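Local coordinates for probable membrane transporter protein MamO (Magnetospirillum magneticum, PDB 5HMA), which promotes magnetite nucleation in magnetosomes and activation of the MamE protease, its protease-like domain binding transition metals though probably not itself proteolytic, at residues Ile27-Val41 against Asp72-His86. Sequence-based numbering, arbitrary orientation.
Sequences IVGTNGYVITTLHSV and DLALLKMQTTEKFLH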
ATOM      1  N   ILE A  27      -4.805  -2.655  -4.759  1.00 40.25           N
ATOM      2  CA  ILE A  27      -5.440  -2.561  -6.071  1.00 41.41           C
ATOM      3  C   ILE A  27      -6.521  -1.498  -6.016  1.00 45.64           C
ATOM      4  O   ILE A  27      -7.428  -1.581  -5.184  1.00 44.48           O
ATOM      5  CB  ILE A  27      -6.045  -3.899  -6.536  1.00 40.06           C
ATOM      6  CG1 ILE A  27      -5.047  -5.052  -6.390  1.00 39.90           C
ATOM      7  CG2 ILE A  27      -6.493  -3.795  -8.004  1.00 35.48           C
ATOM      8  CD1 ILE A  27      -5.567  -6.349  -7.007  1.00 39.71           C
ATOM      9  N   VAL A  28      -6.452  -0.509  -6.906  1.00 40.25           N
ATOM     10  CA  VAL A  28      -7.409   0.584  -6.826  1.00 44.19           C
ATOM     11  C   VAL A  28      -8.196   0.759  -8.124  1.00 45.98           C
ATOM     12  O   VAL A  28      -8.994   1.692  -8.261  1.00 55.20           O
ATOM     13  CB  VAL A  28      -6.694   1.886  -6.415  1.00 42.74           C
ATOM     14  CG1 VAL A  28      -6.124   1.729  -4.992  1.00 40.13           C
ATOM     15  CG2 VAL A  28      -5.581   2.215  -7.405  1.00 49.43           C
ATOM     16  N   GLY A  29      -8.010  -0.159  -9.067  1.00 53.81           N
ATOM     17  CA  GLY A  29      -8.764  -0.087 -10.313  1.00 48.38           C
ATOM     18  C   GLY A  29      -9.001  -1.457 -10.917  1.00 52.04           C
ATOM     19  O   GLY A  29      -8.147  -2.349 -10.827  1.00 48.20           O
ATOM     20  N   THR A  30     -10.155  -1.624 -11.544  1.00 45.98           N
ATOM     21  CA  THR A  30     -10.561  -2.931 -12.033  1.00 52.66           C
ATOM     22  C   THR A  30      -9.575  -3.466 -13.088  1.00 64.42           C
ATOM     23  O   THR A  30      -9.327  -4.671 -13.144  1.00 51.31           O
ATOM     24  CB  THR A  30     -12.004  -2.883 -12.592  1.00 59.50           C
ATOM     25  OG1 THR A  30     -12.330  -4.136 -13.198  1.00 73.54           O
ATOM     26  CG2 THR A  30     -12.143  -1.791 -13.616  1.00 70.47           C
ATOM     27  N   ASN A  31      -8.975  -2.584 -13.887  1.00 53.04           N
ATOM     28  CA  ASN A  31      -8.046  -3.053 -14.922  1.00 60.48           C
ATOM     29  C   ASN A  31      -6.610  -3.174 -14.439  1.00 57.74           C
ATOM     30  O   ASN A  31      -5.691  -3.197 -15.241  1.00 56.39           O
ATOM     31  CB  ASN A  31      -8.079  -2.145 -16.141  1.00 45.34           C
ATOM     32  CG  ASN A  31      -9.390  -2.218 -16.867  1.00 62.35           C
ATOM     33  OD1 ASN A  31      -9.705  -3.228 -17.497  1.00 64.74           O
ATOM     34  ND2 ASN A  31     -10.174  -1.146 -16.784  1.00 68.87           N
ATOM     35  N   GLY A  32      -6.416  -3.250 -13.132  1.00 47.50           N
ATOM     36  CA  GLY A  32      -5.112  -3.578 -12.604  1.00 52.94           C
ATOM     37  C   GLY A  32      -4.244  -2.425 -12.143  1.00 49.38           C
ATOM     38  O   GLY A  32      -3.019  -2.543 -12.142  1.00 43.53           O
ATOM     39  N   TYR A  33      -4.858  -1.316 -11.737  1.00 43.60           N
ATOM     40  CA  TYR A  33      -4.089  -0.230 -11.133  1.00 45.79           C
ATOM     41  C   TYR A  33      -3.748  -0.566  -9.688  1.00 41.76           C
ATOM     42  O   TYR A  33      -4.595  -1.049  -8.929  1.00 49.15           O
ATOM     43  CB  TYR A  33      -4.843   1.090 -11.222  1.00 44.89           C
ATOM     44  CG  TYR A  33      -4.865   1.614 -12.635  1.00 54.45           C
ATOM     45  CD1 TYR A  33      -3.784   2.317 -13.147  1.00 58.56           C
ATOM     46  CD2 TYR A  33      -5.952   1.371 -13.468  1.00 61.63           C
ATOM     47  CE1 TYR A  33      -3.786   2.776 -14.448  1.00 64.06           C
ATOM     48  CE2 TYR A  33      -5.970   1.830 -14.772  1.00 71.63           C
ATOM     49  CZ  TYR A  33      -4.882   2.530 -15.259  1.00 74.81           C
ATOM     50  OH  TYR A  33      -4.897   2.984 -16.556  1.00 79.88           O
ATOM     51  N   VAL A  34      -2.493  -0.313  -9.323  1.00 45.21           N
ATOM     52  CA  VAL A  34      -1.982  -0.633  -7.998  1.00 40.16           C
ATOM     53  C   VAL A  34      -1.260   0.580  -7.447  1.00 53.87           C
ATOM     54  O   VAL A  34      -0.415   1.171  -8.138  1.00 50.33           O
ATOM     55  CB  VAL A  34      -1.020  -1.846  -8.035  1.00 44.39           C
ATOM     56  CG1 VAL A  34      -0.309  -2.024  -6.682  1.00 39.42           C
ATOM     57  CG2 VAL A  34      -1.755  -3.113  -8.454  1.00 41.32           C
ATOM     58  N   ILE A  35      -1.584   0.948  -6.210  1.00 46.19           N
ATOM     59  CA  ILE A  35      -0.818   1.959  -5.486  1.00 46.76           C
ATOM     60  C   ILE A  35       0.170   1.265  -4.556  1.00 53.26           C
ATOM     61  O   ILE A  35      -0.185   0.310  -3.862  1.00 48.93           O
ATOM     62  CB  ILE A  35      -1.719   2.900  -4.685  1.00 51.65           C
ATOM     63  CG1 ILE A  35      -2.553   3.772  -5.623  1.00 54.78           C
ATOM     64  CG2 ILE A  35      -0.867   3.794  -3.794  1.00 50.16           C
ATOM     65  CD1 ILE A  35      -1.747   4.871  -6.268  1.00 63.98           C
ATOM     66  N   THR A  36       1.410   1.741  -4.539  1.00 50.45           N
ATOM     67  CA  THR A  36       2.401   1.191  -3.632  1.00 43.26           C
ATOM     68  C   THR A  36       3.374   2.313  -3.263  1.00 50.61           C
ATOM     69  O   THR A  36       3.204   3.443  -3.728  1.00 55.65           O
ATOM     70  CB  THR A  36       3.128  -0.027  -4.265  1.00 45.76           C
ATOM     71  OG1 THR A  36       3.929  -0.677  -3.269  1.00 51.24           O
ATOM     72  CG2 THR A  36       4.009   0.410  -5.440  1.00 36.18           C
ATOM     73  N   THR A  37       4.361   2.025  -2.412  1.00 44.72           N
ATOM     74  CA  THR A  37       5.346   3.032  -2.002  1.00 53.19           C
ATOM     75  C   THR A  37       6.425   3.184  -3.066  1.00 50.05           C
ATOM     76  O   THR A  37       6.918   2.186  -3.592  1.00 47.21           O
ATOM     77  CB  THR A  37       6.013   2.673  -0.660  1.00 58.39           C
ATOM     78  OG1 THR A  37       6.049   1.243  -0.508  1.00 52.69           O
ATOM     79  CG2 THR A  37       5.251   3.301   0.513  1.00 56.80           C
ATOM     80  N   LEU A  38       6.789   4.425  -3.380  1.00 51.66           N
ATOM     81  CA  LEU A  38       7.743   4.695  -4.456  1.00 53.72           C
ATOM     82  C   LEU A  38       9.138   4.103  -4.178  1.00 58.30           C
ATOM     83  O   LEU A  38       9.713   3.444  -5.045  1.00 57.23           O
ATOM     84  CB  LEU A  38       7.847   6.206  -4.704  1.00 53.14           C
ATOM     85  CG  LEU A  38       8.814   6.644  -5.808  1.00 58.51           C
ATOM     86  CD1 LEU A  38       8.508   5.921  -7.106  1.00 54.36           C
ATOM     87  CD2 LEU A  38       8.767   8.155  -6.025  1.00 52.15           C
ATOM     88  N   HIS A  39       9.675   4.312  -2.975  1.00 56.20           N
ATOM     89  CA  HIS A  39      11.013   3.796  -2.650  1.00 56.57           C
ATOM     90  C   HIS A  39      11.093   2.267  -2.752  1.00 62.86           C
ATOM     91  O   HIS A  39      12.176   1.711  -2.877  1.00 57.05           O
ATOM     92  CB  HIS A  39      11.450   4.243  -1.247  1.00 59.81           C
ATOM     93  CG  HIS A  39      10.780   3.499  -0.126  1.00 66.90           C
ATOM     94  ND1 HIS A  39       9.634   3.953   0.494  1.00 68.75           N
ATOM     95  CD2 HIS A  39      11.109   2.341   0.495  1.00 65.41           C
ATOM     96  CE1 HIS A  39       9.282   3.103   1.442  1.00 64.51           C
ATOM     97  NE2 HIS A  39      10.164   2.118   1.467  1.00 60.49           N
ATOM     98  N   SER A  40       9.952   1.588  -2.715  1.00 55.46           N
ATOM     99  CA  SER A  40       9.946   0.131  -2.791  1.00 51.20           C
ATOM    100  C   SER A  40      10.164  -0.388  -4.214  1.00 54.24           C
ATOM    101  O   SER A  40      10.597  -1.525  -4.403  1.00 58.53           O
ATOM    102  CB  SER A  40       8.622  -0.430  -2.248  1.00 46.02           C
ATOM    103  OG  SER A  40       8.418  -0.034  -0.912  1.00 61.20           O
ATOM    104  N   VAL A  41       9.857   0.428  -5.216  1.00 55.53           N
ATOM    105  CA  VAL A  41       9.898  -0.065  -6.590  1.00 55.64           C
ATOM    106  C   VAL A  41      10.871   0.704  -7.476  1.00 60.29           C
ATOM    107  O   VAL A  41      11.267   0.204  -8.526  1.00 59.44           O
ATOM    108  CB  VAL A  41       8.497  -0.036  -7.223  1.00 58.51           C
ATOM    109  CG1 VAL A  41       7.576  -0.975  -6.485  1.00 56.81           C
ATOM    110  CG2 VAL A  41       7.940   1.391  -7.232  1.00 52.60           C
ATOM    111  N   ASP A  72       5.995   9.717  -1.563  1.00 57.09           N
ATOM    112  CA  ASP A  72       6.554   8.372  -1.660  1.00 59.46           C
ATOM    113  C   ASP A  72       5.529   7.361  -2.166  1.00 51.10           C
ATOM    114  O   ASP A  72       5.471   6.229  -1.694  1.00 54.95           O
ATOM    115  CB  ASP A  72       7.120   7.922  -0.306  1.00 52.57           C
ATOM    116  CG  ASP A  72       7.910   6.628  -0.401  1.00 63.48           C
ATOM    117  OD1 ASP A  72       8.465   6.348  -1.489  1.00 55.34           O
ATOM    118  OD2 ASP A  72       7.962   5.884   0.605  1.00 64.60           O
ATOM    119  N   LEU A  73       4.716   7.763  -3.137  1.00 52.03           N
ATOM    120  CA  LEU A  73       3.793   6.810  -3.741  1.00 48.77           C
ATOM    121  C   LEU A  73       4.060   6.615  -5.234  1.00 54.40           C
ATOM    122  O   LEU A  73       4.560   7.511  -5.919  1.00 59.23           O
ATOM    123  CB  LEU A  73       2.343   7.245  -3.525  1.00 47.91           C
ATOM    124  CG  LEU A  73       1.861   7.341  -2.079  1.00 52.59           C
ATOM    125  CD1 LEU A  73       0.376   7.645  -2.041  1.00 52.92           C
ATOM    126  CD2 LEU A  73       2.166   6.063  -1.335  1.00 45.69           C
ATOM    127  N   ALA A  74       3.723   5.419  -5.709  1.00 55.42           N
ATOM    128  CA  ALA A  74       3.778   5.065  -7.121  1.00 53.95           C
ATOM    129  C   ALA A  74       2.460   4.423  -7.538  1.00 54.69           C
ATOM    130  O   ALA A  74       1.883   3.610  -6.796  1.00 53.12           O
ATOM    131  CB  ALA A  74       4.940   4.112  -7.398  1.00 42.65           C
ATOM    132  N   LEU A  75       1.985   4.808  -8.718  1.00 47.51           N
ATOM    133  CA  LEU A  75       0.836   4.171  -9.359  1.00 55.51           C
ATOM    134  C   LEU A  75       1.356   3.184 -10.388  1.00 49.81           C
ATOM    135  O   LEU A  75       2.057   3.570 -11.319  1.00 49.60           O
ATOM    136  CB  LEU A  75      -0.076   5.203 -10.042  1.00 52.07           C
ATOM    137  CG  LEU A  75      -1.263   4.597 -10.805  1.00 55.42           C
ATOM    138  CD1 LEU A  75      -2.221   3.954  -9.822  1.00 51.57           C
ATOM    139  CD2 LEU A  75      -1.983   5.635 -11.692  1.00 53.86           C
ATOM    140  N   LEU A  76       1.020   1.915 -10.211  1.00 48.26           N
ATOM    141  CA  LEU A  76       1.433   0.873 -11.140  1.00 48.87           C
ATOM    142  C   LEU A  76       0.242   0.422 -11.973  1.00 51.17           C
ATOM    143  O   LEU A  76      -0.912   0.534 -11.548  1.00 51.18           O
ATOM    144  CB  LEU A  76       2.017  -0.334 -10.388  1.00 44.12           C
ATOM    145  CG  LEU A  76       3.051  -0.125  -9.282  1.00 50.10           C
ATOM    146  CD1 LEU A  76       3.511  -1.478  -8.743  1.00 46.26           C
ATOM    147  CD2 LEU A  76       4.229   0.680  -9.795  1.00 46.64           C
ATOM    148  N   LYS A  77       0.528  -0.112 -13.150  1.00 49.15           N
ATOM    149  CA  LYS A  77      -0.495  -0.765 -13.948  1.00 51.78           C
ATOM    150  C   LYS A  77      -0.031  -2.181 -14.280  1.00 54.91           C
ATOM    151  O   LYS A  77       1.015  -2.368 -14.891  1.00 53.26           O
ATOM    152  CB  LYS A  77      -0.781   0.038 -15.220  1.00 62.87           C
ATOM    153  CG  LYS A  77      -1.588  -0.682 -16.291  1.00 67.20           C
ATOM    154  CD  LYS A  77      -3.056  -0.808 -15.910  1.00 72.64           C
ATOM    155  CE  LYS A  77      -3.904  -1.165 -17.139  1.00 63.57           C
ATOM    156  NZ  LYS A  77      -3.729  -2.587 -17.542  1.00 64.62           N
ATOM    157  N   MET A  78      -0.794  -3.179 -13.855  1.00 51.25           N
ATOM    158  CA  MET A  78      -0.508  -4.552 -14.243  1.00 46.74           C
ATOM    159  C   MET A  78      -0.788  -4.750 -15.736  1.00 55.22           C
ATOM    160  O   MET A  78      -1.799  -4.259 -16.264  1.00 51.63           O
ATOM    161  CB  MET A  78      -1.329  -5.521 -13.396  1.00 41.40           C
ATOM    162  CG  MET A  78      -0.937  -5.507 -11.923  1.00 41.53           C
ATOM    163  SD  MET A  78      -1.737  -6.767 -10.881  1.00 47.69           S
ATOM    164  CE  MET A  78      -3.309  -5.967 -10.503  1.00 49.30           C
ATOM    165  N   GLN A  79       0.125  -5.436 -16.418  1.00 44.94           N
ATOM    166  CA  GLN A  79      -0.045  -5.756 -17.829  1.00 46.90           C
ATOM    167  C   GLN A  79      -0.785  -7.079 -17.932  1.00 52.77           C
ATOM    168  O   GLN A  79      -0.175  -8.141 -17.836  1.00 53.88           O
ATOM    169  CB  GLN A  79       1.305  -5.859 -18.546  1.00 50.35           C
ATOM    170  CG  GLN A  79       2.256  -4.730 -18.223  1.00 67.89           C
ATOM    171  CD  GLN A  79       1.769  -3.412 -18.766  1.00 71.07           C
ATOM    172  OE1 GLN A  79       1.366  -2.524 -18.009  1.00 77.53           O
ATOM    173  NE2 GLN A  79       1.796  -3.274 -20.085  1.00 62.74           N
ATOM    174  N   THR A  80      -2.100  -7.017 -18.121  1.00 47.89           N
ATOM    175  CA  THR A  80      -2.928  -8.218 -18.125  1.00 42.93           C
ATOM    176  C   THR A  80      -4.261  -7.933 -18.786  1.00 46.58           C
ATOM    177  O   THR A  80      -4.717  -6.798 -18.781  1.00 58.13           O
ATOM    178  CB  THR A  80      -3.175  -8.727 -16.676  1.00 48.09           C
ATOM    179  OG1 THR A  80      -4.049  -9.863 -16.713  1.00 57.84           O
ATOM    180  CG2 THR A  80      -3.812  -7.630 -15.850  1.00 45.71           C
ATOM    181  N   THR A  81      -4.899  -8.955 -19.349  1.00 53.21           N
ATOM    182  CA  THR A  81      -6.282  -8.803 -19.799  1.00 61.75           C
ATOM    183  C   THR A  81      -7.285  -9.058 -18.663  1.00 59.68           C
ATOM    184  O   THR A  81      -8.490  -8.957 -18.860  1.00 58.40           O
ATOM    185  CB  THR A  81      -6.610  -9.758 -20.948  1.00 57.86           C
ATOM    186  OG1 THR A  81      -6.126 -11.063 -20.616  1.00 61.98           O
ATOM    187  CG2 THR A  81      -5.948  -9.299 -22.220  1.00 65.13           C
ATOM    188  N   GLU A  82      -6.797  -9.398 -17.477  1.00 52.02           N
ATOM    189  CA  GLU A  82      -7.718  -9.779 -16.411  1.00 54.86           C
ATOM    190  C   GLU A  82      -8.287  -8.594 -15.614  1.00 56.82           C
ATOM    191  O   GLU A  82      -7.684  -7.524 -15.546  1.00 54.32           O
ATOM    192  CB  GLU A  82      -7.033 -10.758 -15.466  1.00 55.56           C
ATOM    193  CG  GLU A  82      -7.779 -12.079 -15.422  1.00 77.67           C
ATOM    194  CD  GLU A  82      -6.932 -13.246 -15.813  1.00 66.96           C
ATOM    195  OE1 GLU A  82      -7.480 -14.357 -15.886  1.00 67.63           O
ATOM    196  OE2 GLU A  82      -5.718 -13.057 -16.033  1.00 86.22           O
ATOM    197  N   LYS A  83      -9.458  -8.805 -15.015  1.00 48.69           N
ATOM    198  CA  LYS A  83     -10.096  -7.809 -14.157  1.00 46.30           C
ATOM    199  C   LYS A  83      -9.864  -8.136 -12.674  1.00 50.11           C
ATOM    200  O   LYS A  83      -9.645  -9.298 -12.317  1.00 44.96           O
ATOM    201  CB  LYS A  83     -11.596  -7.743 -14.454  1.00 54.00           C
ATOM    202  CG  LYS A  83     -12.016  -6.829 -15.622  1.00 68.67           C
ATOM    203  CD  LYS A  83     -11.160  -6.972 -16.869  1.00 62.34           C
ATOM    204  CE  LYS A  83     -11.830  -6.279 -18.058  1.00 82.16           C
ATOM    205  NZ  LYS A  83     -10.838  -5.773 -19.041  1.00 78.18           N
ATOM    206  N   PHE A  84      -9.938  -7.123 -11.810  1.00 44.04           N
ATOM    207  CA  PHE A  84      -9.603  -7.288 -10.397  1.00 46.48           C
ATOM    208  C   PHE A  84     -10.619  -6.642  -9.485  1.00 58.60           C
ATOM    209  O   PHE A  84     -11.078  -5.530  -9.754  1.00 49.92           O
ATOM    210  CB  PHE A  84      -8.226  -6.692 -10.081  1.00 46.07           C
ATOM    211  CG  PHE A  84      -7.094  -7.321 -10.852  1.00 50.72           C
ATOM    212  CD1 PHE A  84      -6.842  -6.949 -12.175  1.00 51.37           C
ATOM    213  CD2 PHE A  84      -6.273  -8.270 -10.257  1.00 46.29           C
ATOM    214  CE1 PHE A  84      -5.799  -7.522 -12.900  1.00 50.24           C
ATOM    215  CE2 PHE A  84      -5.213  -8.854 -10.982  1.00 49.02           C
ATOM    216  CZ  PHE A  84      -4.981  -8.473 -12.304  1.00 50.10           C
ATOM    217  N   LEU A  85     -10.969  -7.347  -8.410  1.00 49.36           N
ATOM    218  CA  LEU A  85     -11.602  -6.727  -7.249  1.00 48.06           C
ATOM    219  C   LEU A  85     -10.637  -5.679  -6.684  1.00 46.35           C
ATOM    220  O   LEU A  85      -9.423  -5.896  -6.641  1.00 40.30           O
ATOM    221  CB  LEU A  85     -11.949  -7.781  -6.192  1.00 50.47           C
ATOM    222  CG  LEU A  85     -13.039  -8.775  -6.591  1.00 58.36           C
ATOM    223  CD1 LEU A  85     -13.319  -9.774  -5.470  1.00 52.64           C
ATOM    224  CD2 LEU A  85     -14.302  -8.015  -6.958  1.00 58.33           C
ATOM    225  N   HIS A  86     -11.155  -4.539  -6.250  1.00 41.84           N
ATOM    226  CA  HIS A  86     -10.269  -3.413  -5.960  1.00 45.50           C
ATOM    227  C   HIS A  86     -10.931  -2.496  -4.967  1.00 45.81           C
ATOM    228  O   HIS A  86     -12.148  -2.510  -4.841  1.00 42.26           O
ATOM    229  CB  HIS A  86      -9.973  -2.628  -7.248  1.00 42.23           C
ATOM    230  CG  HIS A  86     -11.214  -2.100  -7.903  1.00 48.58           C
ATOM    231  ND1 HIS A  86     -11.655  -0.803  -7.732  1.00 49.86           N
ATOM    232  CD2 HIS A  86     -12.142  -2.713  -8.678  1.00 38.37           C
ATOM    233  CE1 HIS A  86     -12.789  -0.633  -8.392  1.00 44.67           C
ATOM    234  NE2 HIS A  86     -13.109  -1.777  -8.973  1.00 51.22           N
TER
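Both carboxylate oxygens of Asp-72 grip His-39 through their syn lone pairs: OD2 takes the ring N-H of ND1 at 2.6 Å, only 3° out of the imidazole plane, and OD1 takes the backbone N of His-39 at 2.8 Å. With chi1 at 75°, the ring of His-39 swings between its own backbone N and carbonyl carbon, which brings ND1 to the acid. A leucine in place of Asp-72 would probably leave ND1 and the backbone N of His-39 without their acceptor and the ring free to turn. The position of the two is consistent with the His-Asp pair of trypsin-like proteases, kept here in a domain that is probably not a protease. It sits where strand 33-37 ends and its antiparallel neighbour in the six-stranded barrel, strand 73-78, begins; between them Leu-76 N meets Val-34 O at 2.6 Å and Ala-74 N meets Thr-36 O at 2.8 Å. Next to the pair, CD1 of Leu-38 and CG2 of Val-41 close on CB of Ala-74. Towards the other strand end, CD of Lys-77 lies over one face of the Tyr-33 ring, 3.9 Å from its centroid, while the chain, bent at chi2 and chi4, delivers NZ to Asn-31 O (3.1 Å) and Met-78 O. CE of Met-78 sits over the centre of the Phe-84 ring, whose edge meets Thr-30 O and which Phe-60 joins edge-to-face.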